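Local coordinates for tryptophan--tRNA ligase (Campylobacter jejuni subsp. jejuni, PDB 3TZL), which catalyses the ATP-dependent attachment of tryptophan to tRNA(Trp), working as a homodimeric class I aminoacyl-tRNA synthetase, at residues B[42-46]-B[127-131]; B[139-145]-B[172-178]; B[230-236]-B[251-255]. All blocks are in the same frame, centred on the assembly; numbering follows the deposited sequence.

Contact 1: B[42-46]-B[127-131]; sequences ANYHA and YPVLM. With TRP (tryptophan), chain J.
The imidazole of His-45 lies between Leu-130 and the bound tryptophan. On one face CD2 of Leu-130 sits 4.1 Å from the ring centroid, 19° off the normal, a CH-pi contact; over the opposite face comes the substrate's indole, its CD1 3.5 Å from His-45 CD2. Tyr-127 meets the imidazole rim to rim, the planes 86° apart, with His-45 ND1 3.6 Å from Tyr-127 CD1.

Tyr-44 CB, 3.8 Å from Leu-130 CD2, and selenomethionine Met-131 complete the apolar part. With CG anti to the backbone N (chi1 172°), Met-131 runs extended along the ligand: CG meets the indole at NE1 and CE2, and CE is 3.8 Å from ligand CE3. Separately, SE approaches the ligand amino N to 3.5 Å.

The polar ends have their partners outside the two segments. His-45 NE2 is hydrogen-bonded to Asp-134 OD2, the same oxygen that bonds the ligand, so the histidine both touches the tryptophan and probably steadies the carboxylate that holds it. Tyr-44 OH bonds Glu-90 of the second subunit.

The turn 43-46 follows strand 36-41 and packs on helix 122-137; helix 87-96 touches Tyr-44 and Leu-130, and Trp-93 of the second subunit closes in across the dimer.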
loop_
_atom_site.group_PDB
_atom_site.type_symbol
_atom_site.label_atom_id
_atom_site.label_comp_id
_atom_site.label_asym_id
_atom_site.label_seq_id
_atom_site.Cartn_x
_atom_site.Cartn_y
_atom_site.Cartn_z
ATOM N N ALA B 42 11.027 -5.545 10.006
ATOM C CA ALA B 42 10.276 -4.630 9.159
ATOM C C ALA B 42 10.763 -4.739 7.747
ATOM O O ALA B 42 11.402 -3.822 7.253
ATOM C CB ALA B 42 10.447 -3.189 9.656
ATOM N N ASN B 43 10.464 -5.848 7.085
ATOM C CA ASN B 43 11.004 -6.046 5.746
ATOM C C ASN B 43 10.346 -5.214 4.635
ATOM O O ASN B 43 11.005 -4.930 3.633
ATOM C CB ASN B 43 11.150 -7.542 5.365
ATOM C CG ASN B 43 9.821 -8.283 5.241
ATOM O OD1 ASN B 43 8.873 -8.018 5.975
ATOM N ND2 ASN B 43 9.770 -9.258 4.324
ATOM N N TYR B 44 9.078 -4.813 4.791
ATOM C CA TYR B 44 8.486 -3.923 3.761
ATOM C C TYR B 44 9.261 -2.621 3.748
ATOM O O TYR B 44 9.616 -2.108 2.692
ATOM C CB TYR B 44 7.000 -3.626 4.006
ATOM C CG TYR B 44 6.050 -4.739 3.617
ATOM C CD1 TYR B 44 6.244 -5.486 2.468
ATOM C CD2 TYR B 44 4.953 -5.034 4.409
ATOM C CE1 TYR B 44 5.348 -6.492 2.115
ATOM C CE2 TYR B 44 4.068 -6.031 4.079
ATOM C CZ TYR B 44 4.264 -6.761 2.940
ATOM O OH TYR B 44 3.350 -7.751 2.636
ATOM N N HIS B 45 9.536 -2.098 4.936
ATOM C CA HIS B 45 10.256 -0.830 5.074
ATOM C C HIS B 45 11.669 -0.888 4.514
ATOM O O HIS B 45 12.187 0.120 4.049
ATOM C CB HIS B 45 10.295 -0.384 6.536
ATOM C CG HIS B 45 8.966 0.076 7.066
ATOM N ND1 HIS B 45 8.510 1.369 6.915
ATOM C CD2 HIS B 45 8.001 -0.585 7.750
ATOM C CE1 HIS B 45 7.315 1.479 7.468
ATOM N NE2 HIS B 45 6.986 0.309 7.989
ATOM N N ALA B 46 12.302 -2.061 4.537
ATOM C CA ALA B 46 13.669 -2.146 4.023
ATOM C C ALA B 46 13.666 -1.984 2.517
ATOM O O ALA B 46 14.715 -1.730 1.920
ATOM C CB ALA B 46 14.343 -3.453 4.423
ATOM N N TYR B 127 6.238 6.013 3.587
ATOM C CA TYR B 127 6.493 5.058 4.664
ATOM C C TYR B 127 5.994 5.394 6.076
ATOM O O TYR B 127 5.701 4.475 6.826
ATOM C CB TYR B 127 7.931 4.544 4.658
ATOM C CG TYR B 127 8.901 5.261 5.552
ATOM C CD1 TYR B 127 9.007 4.950 6.905
ATOM C CD2 TYR B 127 9.755 6.210 5.030
ATOM C CE1 TYR B 127 9.930 5.605 7.716
ATOM C CE2 TYR B 127 10.672 6.870 5.829
ATOM C CZ TYR B 127 10.758 6.567 7.162
ATOM O OH TYR B 127 11.697 7.234 7.916
ATOM N N PRO B 128 5.897 6.694 6.444
ATOM C CA PRO B 128 5.243 6.984 7.728
ATOM C C PRO B 128 3.808 6.474 7.813
ATOM O O PRO B 128 3.355 6.192 8.922
ATOM C CB PRO B 128 5.230 8.517 7.775
ATOM C CG PRO B 128 6.419 8.917 6.957
ATOM C CD PRO B 128 6.484 7.913 5.851
ATOM N N VAL B 129 3.108 6.359 6.685
ATOM C CA VAL B 129 1.754 5.808 6.708
ATOM C C VAL B 129 1.782 4.291 6.943
ATOM O O VAL B 129 0.954 3.753 7.682
ATOM C CB VAL B 129 0.955 6.124 5.407
ATOM C CG1 VAL B 129 -0.495 5.683 5.563
ATOM C CG2 VAL B 129 0.998 7.611 5.095
ATOM N N LEU B 130 2.741 3.604 6.323
ATOM C CA LEU B 130 2.820 2.162 6.477
ATOM C C LEU B 130 3.205 1.867 7.917
ATOM O O LEU B 130 2.642 0.972 8.563
ATOM C CB LEU B 130 3.835 1.554 5.503
ATOM C CG LEU B 130 4.113 0.048 5.696
ATOM C CD1 LEU B 130 2.838 -0.797 5.653
ATOM C CD2 LEU B 130 5.088 -0.415 4.645
HETATM N N MSE B 131 4.166 2.638 8.418
HETATM C CA MSE B 131 4.551 2.564 9.823
HETATM C C MSE B 131 3.368 2.854 10.754
HETATM O O MSE B 131 3.244 2.245 11.816
HETATM C CB MSE B 131 5.667 3.554 10.108
HETATM C CG MSE B 131 6.024 3.701 11.567
HETATM SE SE MSE B 131 7.845 4.446 11.727
HETATM C CE MSE B 131 8.021 4.449 13.679
HETATM N N TRP J . 10.964 3.053 11.117
HETATM C CA TRP J . 11.614 2.178 12.098
HETATM C C TRP J . 13.130 2.305 12.022
HETATM O O TRP J . 13.857 1.819 12.895
HETATM C CB TRP J . 11.190 0.712 11.897
HETATM C CG TRP J . 9.708 0.527 12.033
HETATM C CD1 TRP J . 8.809 0.233 11.044
HETATM C CD2 TRP J . 8.954 0.679 13.236
HETATM N NE1 TRP J . 7.533 0.173 11.568
HETATM C CE2 TRP J . 7.597 0.453 12.912
HETATM C CE3 TRP J . 9.295 0.985 14.560
HETATM C CZ2 TRP J . 6.584 0.510 13.870
HETATM C CZ3 TRP J . 8.284 1.048 15.512
HETATM C CH2 TRP J . 6.947 0.805 15.161
HETATM O OXT TRP J . 13.644 2.905 11.076
#

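Contact 2: B[139-145]-B[172-178]; sequences DTRIVPV and TLPEARV
Strands 142-144 and 175-177 run parallel. Val-143 is held through both its N and its O: N gives a nearly straight bond (165°) to Glu-175 O at 2.8 Å, O accepts from Arg-177 N at 2.9 Å. Glu-175 N to Arg-141 O and Val-145 N to Arg-177 O extend the pairing, and Pro-144 presents its CA to Arg-177 O at 3.2 Å.

CG2 of Ile-142 lies over the Arg-177 guanidinium, and Pro-144 CG approaches Arg-177 NH1 at 3.8 Å, the arginine bent back at chi3 (74°). On the face of Val-143 and Ala-176, Val-145 CG2 meets Ala-176 CB, and Val-143 reaches the bound tryptophan.

Farther out, Thr-172 OG1 donates to Asp-139 OD1 at 2.9 Å, and a water lies within bonding distance of Thr-140 O and Thr-172 O, though with more acceptors in reach than protons. Arg-141 and Ile-142 are backbone-bonded to strand 5-10, so the pair extends the parallel sheet of the Rossmann-type catalytic domain, with helix 150-167 as the beta-alpha-beta crossover.

Backbone bonds fix the strand carrying Val-143 into the tryptophan pocket, while Asp-139, with OD1 turned to Thr-172 and OD2 in a salt bridge to Lys-312, ties the strand entrance to the C-terminal helix.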
loop_
_atom_site.group_PDB
_atom_site.type_symbol
_atom_site.label_atom_id
_atom_site.label_comp_id
_atom_site.label_asym_id
_atom_site.label_seq_id
_atom_site.Cartn_x
_atom_site.Cartn_y
_atom_site.Cartn_z
ATOM N N ASP B 139 -3.164 -2.269 18.057
ATOM C CA ASP B 139 -3.546 -1.501 19.234
ATOM C C ASP B 139 -2.369 -1.182 20.165
ATOM O O ASP B 139 -2.510 -1.222 21.384
ATOM C CB ASP B 139 -4.678 -2.181 20.015
ATOM C CG ASP B 139 -6.033 -1.995 19.350
ATOM O OD1 ASP B 139 -6.617 -0.893 19.466
ATOM O OD2 ASP B 139 -6.509 -2.947 18.703
ATOM N N THR B 140 -1.229 -0.851 19.563
ATOM C CA THR B 140 -0.033 -0.457 20.291
ATOM C C THR B 140 -0.284 0.708 21.233
ATOM O O THR B 140 -0.846 1.722 20.832
ATOM C CB THR B 140 1.044 -0.013 19.307
ATOM O OG1 THR B 140 1.270 -1.053 18.357
ATOM C CG2 THR B 140 2.343 0.307 20.051
ATOM N N ARG B 141 0.122 0.566 22.490
ATOM C CA ARG B 141 0.104 1.693 23.421
ATOM C C ARG B 141 1.428 2.461 23.413
ATOM O O ARG B 141 1.443 3.679 23.542
ATOM C CB ARG B 141 -0.205 1.221 24.841
ATOM C CG ARG B 141 -1.627 0.744 25.029
ATOM C CD ARG B 141 -2.483 1.869 25.549
ATOM N NE ARG B 141 -2.142 2.170 26.932
ATOM C CZ ARG B 141 -2.859 2.954 27.731
ATOM N NH1 ARG B 141 -2.464 3.160 28.986
ATOM N NH2 ARG B 141 -3.971 3.529 27.276
ATOM N N ILE B 142 2.533 1.735 23.258
ATOM C CA ILE B 142 3.870 2.279 23.472
ATOM C C ILE B 142 4.765 1.845 22.329
ATOM O O ILE B 142 4.860 0.653 22.018
ATOM C CB ILE B 142 4.493 1.726 24.773
ATOM C CG1 ILE B 142 3.617 2.021 25.988
ATOM C CG2 ILE B 142 5.882 2.277 24.989
ATOM C CD1 ILE B 142 3.610 3.464 26.434
ATOM N N VAL B 143 5.422 2.811 21.700
ATOM C CA VAL B 143 6.348 2.516 20.620
ATOM C C VAL B 143 7.737 2.997 21.048
ATOM O O VAL B 143 7.990 4.204 21.087
ATOM C CB VAL B 143 5.912 3.208 19.303
ATOM C CG1 VAL B 143 6.789 2.789 18.144
ATOM C CG2 VAL B 143 4.455 2.897 18.978
ATOM N N PRO B 144 8.636 2.060 21.400
ATOM C CA PRO B 144 10.001 2.457 21.776
ATOM C C PRO B 144 10.793 2.861 20.545
ATOM O O PRO B 144 10.993 2.019 19.675
ATOM C CB PRO B 144 10.606 1.172 22.362
ATOM C CG PRO B 144 9.479 0.208 22.506
ATOM C CD PRO B 144 8.442 0.605 21.495
ATOM N N VAL B 145 11.233 4.114 20.494
ATOM C CA VAL B 145 11.885 4.689 19.350
ATOM C C VAL B 145 13.023 5.645 19.677
ATOM O O VAL B 145 13.088 6.208 20.733
ATOM C CB VAL B 145 10.918 5.523 18.584
ATOM C CG1 VAL B 145 9.944 4.677 17.887
ATOM C CG2 VAL B 145 10.231 6.425 19.502
ATOM N N THR B 172 -6.394 2.531 19.283
ATOM C CA THR B 172 -5.786 3.028 20.495
ATOM C C THR B 172 -4.796 4.121 20.090
ATOM O O THR B 172 -4.150 4.010 19.056
ATOM C CB THR B 172 -5.051 1.895 21.206
ATOM O OG1 THR B 172 -6.009 0.920 21.630
ATOM C CG2 THR B 172 -4.271 2.418 22.415
ATOM N N LEU B 173 -4.687 5.182 20.880
ATOM C CA LEU B 173 -3.704 6.222 20.594
ATOM C C LEU B 173 -2.334 5.807 21.114
ATOM O O LEU B 173 -2.153 5.624 22.306
ATOM C CB LEU B 173 -4.123 7.547 21.235
ATOM C CG LEU B 173 -5.467 8.100 20.765
ATOM C CD1 LEU B 173 -5.745 9.467 21.430
ATOM C CD2 LEU B 173 -5.543 8.184 19.237
ATOM N N PRO B 174 -1.362 5.651 20.216
ATOM C CA PRO B 174 -0.023 5.221 20.625
ATOM C C PRO B 174 0.841 6.365 21.141
ATOM O O PRO B 174 0.565 7.529 20.862
ATOM C CB PRO B 174 0.565 4.701 19.320
ATOM C CG PRO B 174 -0.092 5.587 18.271
ATOM C CD PRO B 174 -1.491 5.750 18.747
ATOM N N GLU B 175 1.891 6.021 21.882
ATOM C CA GLU B 175 2.812 6.997 22.451
ATOM C C GLU B 175 4.236 6.546 22.224
ATOM O O GLU B 175 4.558 5.362 22.392
ATOM C CB GLU B 175 2.612 7.109 23.958
ATOM C CG GLU B 175 1.485 8.015 24.401
ATOM C CD GLU B 175 1.729 8.553 25.791
ATOM O OE1 GLU B 175 2.912 8.791 26.131
ATOM O OE2 GLU B 175 0.747 8.724 26.544
ATOM N N ALA B 176 5.104 7.482 21.864
ATOM C CA ALA B 176 6.502 7.136 21.718
ATOM C C ALA B 176 7.102 6.996 23.101
ATOM O O ALA B 176 6.685 7.674 24.038
ATOM C CB ALA B 176 7.235 8.194 20.939
ATOM N N ARG B 177 8.062 6.093 23.235
ATOM C CA ARG B 177 8.881 6.057 24.432
ATOM C C ARG B 177 10.331 6.095 23.997
ATOM O O ARG B 177 10.829 5.153 23.375
ATOM C CB ARG B 177 8.620 4.802 25.256
ATOM C CG ARG B 177 9.566 4.656 26.441
ATOM C CD ARG B 177 9.230 3.423 27.260
ATOM N NE ARG B 177 9.628 2.174 26.612
ATOM C CZ ARG B 177 9.080 0.992 26.893
ATOM N NH1 ARG B 177 9.500 -0.100 26.263
ATOM N NH2 ARG B 177 8.110 0.897 27.805
ATOM N N VAL B 178 10.997 7.204 24.290
ATOM C CA VAL B 178 12.421 7.292 24.044
ATOM C C VAL B 178 13.109 6.673 25.247
ATOM O O VAL B 178 12.868 7.071 26.393
ATOM C CB VAL B 178 12.889 8.742 23.891
ATOM C CG1 VAL B 178 14.110 8.805 22.979
ATOM C CG2 VAL B 178 11.761 9.610 23.354
HETATM O O HOH W 1 -4.643 0.978 17.640
HETATM O O HOH W 2 -2.274 2.172 18.249
#

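Contact 3: B[230-236]-B[251-255]; sequences HENCNIF and LQIRY
Tyr-255 and Phe-236 form a T-shaped (edge-to-face) pair where the start of helix 234-239 and the turn before it meet the next helix, 245-257. Both belong to the helical region that follows the KMSKS loop, about 30 Å from the chain centre and probably part of the tRNA-binding helical portion, as in other class Ic synthetases. Phe-236 turns an edge, at CD1, toward the face of Tyr-255; the centroids are 5.3 Å apart and the planes make 70°.

This side is tight and buried. With CG anti to the backbone N (chi1 -174°), the phenylalanine ring reaches across to Leu-251, whose CD2 stands 3.6 Å from Phe-236 CD1. His-230 CB lies over the centre of the Phe-236 ring and also touches Tyr-255 CD1 at 3.6 Å, filling the angle between the two aromatics. Phe-265 stacks on Tyr-255, and Tyr-262 of the same helix, 262-276, touches Cys-233 and Ile-235, so a third helix completes the packing.

Toward solvent, His-230 and Gln-252 are partly exposed, yet they still stack closely, ring and amide planes tilted 27°. Gln-252 CG is over the centre of the imidazole, 3.5 Å from its centroid, a CH-pi contact. The two NE2 atoms come near but at an angle too poor for a bond; the amide N of Gln-252 goes to Glu-256 instead. His-230 ND1 is buried here and has no partner.

Cys-233 is the N-cap of helix 234-239: its SG accepts from Phe-236 N at 3.6 Å and, in the plane of the Tyr-255 ring, meets that ring's edge with CE1 3.7 Å away.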
loop_
_atom_site.group_PDB
_atom_site.type_symbol
_atom_site.label_atom_id
_atom_site.label_comp_id
_atom_site.label_asym_id
_atom_site.label_seq_id
_atom_site.Cartn_x
_atom_site.Cartn_y
_atom_site.Cartn_z
ATOM N N HIS B 230 43.513 1.481 34.199
ATOM C CA HIS B 230 42.262 0.881 33.743
ATOM C C HIS B 230 41.170 1.918 33.474
ATOM O O HIS B 230 40.181 1.625 32.817
ATOM C CB HIS B 230 41.772 -0.168 34.752
ATOM C CG HIS B 230 41.497 0.390 36.115
ATOM N ND1 HIS B 230 42.487 0.594 37.051
ATOM C CD2 HIS B 230 40.342 0.791 36.697
ATOM C CE1 HIS B 230 41.955 1.095 38.152
ATOM N NE2 HIS B 230 40.653 1.224 37.963
ATOM N N GLU B 231 41.366 3.130 33.973
ATOM C CA GLU B 231 40.379 4.190 33.845
ATOM C C GLU B 231 40.375 4.824 32.452
ATOM O O GLU B 231 39.367 5.383 32.022
ATOM C CB GLU B 231 40.626 5.252 34.921
ATOM C CG GLU B 231 40.435 4.731 36.347
ATOM C CD GLU B 231 41.350 5.406 37.363
ATOM O OE1 GLU B 231 42.279 6.132 36.949
ATOM O OE2 GLU B 231 41.144 5.205 38.581
ATOM N N ASN B 232 41.498 4.728 31.744
ATOM C CA ASN B 232 41.609 5.300 30.398
ATOM C C ASN B 232 41.718 4.256 29.287
ATOM O O ASN B 232 41.801 4.602 28.103
ATOM C CB ASN B 232 42.803 6.254 30.307
ATOM C CG ASN B 232 42.595 7.522 31.103
ATOM O OD1 ASN B 232 41.462 7.937 31.348
ATOM N ND2 ASN B 232 43.694 8.151 31.511
ATOM N N CYS B 233 41.718 2.985 29.672
ATOM C CA CYS B 233 41.955 1.906 28.725
ATOM C C CYS B 233 40.658 1.442 28.068
ATOM O O CYS B 233 39.685 1.113 28.747
ATOM C CB CYS B 233 42.654 0.742 29.424
ATOM S SG CYS B 233 43.063 -0.653 28.359
ATOM N N ASN B 234 40.653 1.421 26.740
ATOM C CA ASN B 234 39.491 0.981 25.992
ATOM C C ASN B 234 39.306 -0.524 26.043
ATOM O O ASN B 234 38.192 -1.021 25.887
ATOM C CB ASN B 234 39.563 1.466 24.544
ATOM C CG ASN B 234 39.543 2.975 24.442
ATOM O OD1 ASN B 234 38.858 3.651 25.213
ATOM N ND2 ASN B 234 40.312 3.516 23.507
ATOM N N ILE B 235 40.393 -1.260 26.248
ATOM C CA ILE B 235 40.259 -2.692 26.449
ATOM C C ILE B 235 39.449 -2.880 27.728
ATOM O O ILE B 235 38.440 -3.570 27.748
ATOM C CB ILE B 235 41.620 -3.398 26.611
ATOM C CG1 ILE B 235 42.578 -3.018 25.485
ATOM C CG2 ILE B 235 41.435 -4.900 26.647
ATOM C CD1 ILE B 235 43.996 -3.473 25.748
ATOM N N PHE B 236 39.883 -2.233 28.799
ATOM C CA PHE B 236 39.182 -2.382 30.064
ATOM C C PHE B 236 37.728 -1.920 29.958
ATOM O O PHE B 236 36.827 -2.647 30.365
ATOM C CB PHE B 236 39.895 -1.651 31.192
ATOM C CG PHE B 236 39.291 -1.906 32.538
ATOM C CD1 PHE B 236 39.713 -2.983 33.307
ATOM C CD2 PHE B 236 38.298 -1.075 33.037
ATOM C CE1 PHE B 236 39.155 -3.224 34.548
ATOM C CE2 PHE B 236 37.739 -1.310 34.276
ATOM C CZ PHE B 236 38.163 -2.386 35.032
ATOM N N LEU B 251 40.100 -8.198 37.097
ATOM C CA LEU B 251 40.838 -7.600 35.978
ATOM C C LEU B 251 41.589 -6.343 36.418
ATOM O O LEU B 251 42.758 -6.147 36.087
ATOM C CB LEU B 251 39.908 -7.266 34.811
ATOM C CG LEU B 251 40.520 -6.606 33.565
ATOM C CD1 LEU B 251 41.638 -7.462 33.008
ATOM C CD2 LEU B 251 39.471 -6.432 32.495
ATOM N N GLN B 252 40.907 -5.487 37.165
ATOM C CA GLN B 252 41.512 -4.252 37.647
ATOM C C GLN B 252 42.744 -4.516 38.502
ATOM O O GLN B 252 43.702 -3.739 38.482
ATOM C CB GLN B 252 40.477 -3.457 38.428
ATOM C CG GLN B 252 40.982 -2.171 39.037
ATOM C CD GLN B 252 39.883 -1.463 39.810
ATOM O OE1 GLN B 252 38.686 -1.747 39.616
ATOM N NE2 GLN B 252 40.273 -0.545 40.693
ATOM N N ILE B 253 42.719 -5.619 39.242
ATOM C CA ILE B 253 43.857 -5.992 40.071
ATOM C C ILE B 253 45.010 -6.334 39.144
ATOM O O ILE B 253 46.164 -5.985 39.417
ATOM C CB ILE B 253 43.524 -7.199 40.972
ATOM C CG1 ILE B 253 42.650 -6.762 42.152
ATOM C CG2 ILE B 253 44.782 -7.876 41.479
ATOM C CD1 ILE B 253 41.907 -7.912 42.820
ATOM N N ARG B 254 44.686 -7.003 38.035
ATOM C CA ARG B 254 45.691 -7.390 37.049
ATOM C C ARG B 254 46.321 -6.162 36.396
ATOM O O ARG B 254 47.533 -6.133 36.165
ATOM C CB ARG B 254 45.088 -8.346 36.010
ATOM C CG ARG B 254 44.845 -9.747 36.561
ATOM C CD ARG B 254 43.935 -10.562 35.656
ATOM N NE ARG B 254 44.549 -10.857 34.367
ATOM C CZ ARG B 254 43.911 -11.445 33.360
ATOM N NH1 ARG B 254 42.638 -11.808 33.492
ATOM N NH2 ARG B 254 44.546 -11.672 32.216
ATOM N N TYR B 255 45.495 -5.151 36.127
ATOM C CA TYR B 255 45.964 -3.855 35.625
ATOM C C TYR B 255 46.898 -3.145 36.601
ATOM O O TYR B 255 48.021 -2.789 36.244
ATOM C CB TYR B 255 44.780 -2.942 35.295
ATOM C CG TYR B 255 44.271 -3.046 33.864
ATOM C CD1 TYR B 255 44.320 -1.947 33.015
ATOM C CD2 TYR B 255 43.737 -4.237 33.366
ATOM C CE1 TYR B 255 43.860 -2.014 31.720
ATOM C CE2 TYR B 255 43.263 -4.320 32.049
ATOM C CZ TYR B 255 43.333 -3.196 31.234
ATOM O OH TYR B 255 42.876 -3.226 29.932
#

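Overall arrangement
From the N terminus, the chain leaves strand 36-41 and enters contact 1, which closes a largely helical loop of 80 residues by tying the end of that strand to helix 122-137. That helix leads into strand 142-144, where contact 2 opens; it closes over helix 150-167, only 26 residues later, pairing strands 142-144 and 175-177. Contacts 1 and 2, centres 16 Å apart, both supply residues of the tryptophan pocket. Contact 3 closes the shortest loop, 14 residues, and ties helix 234-239 to helix 245-257, about 40 Å from contact 2, centre to centre, and across the chain's centre from contact 1. The three follow in series, none nested or crossed.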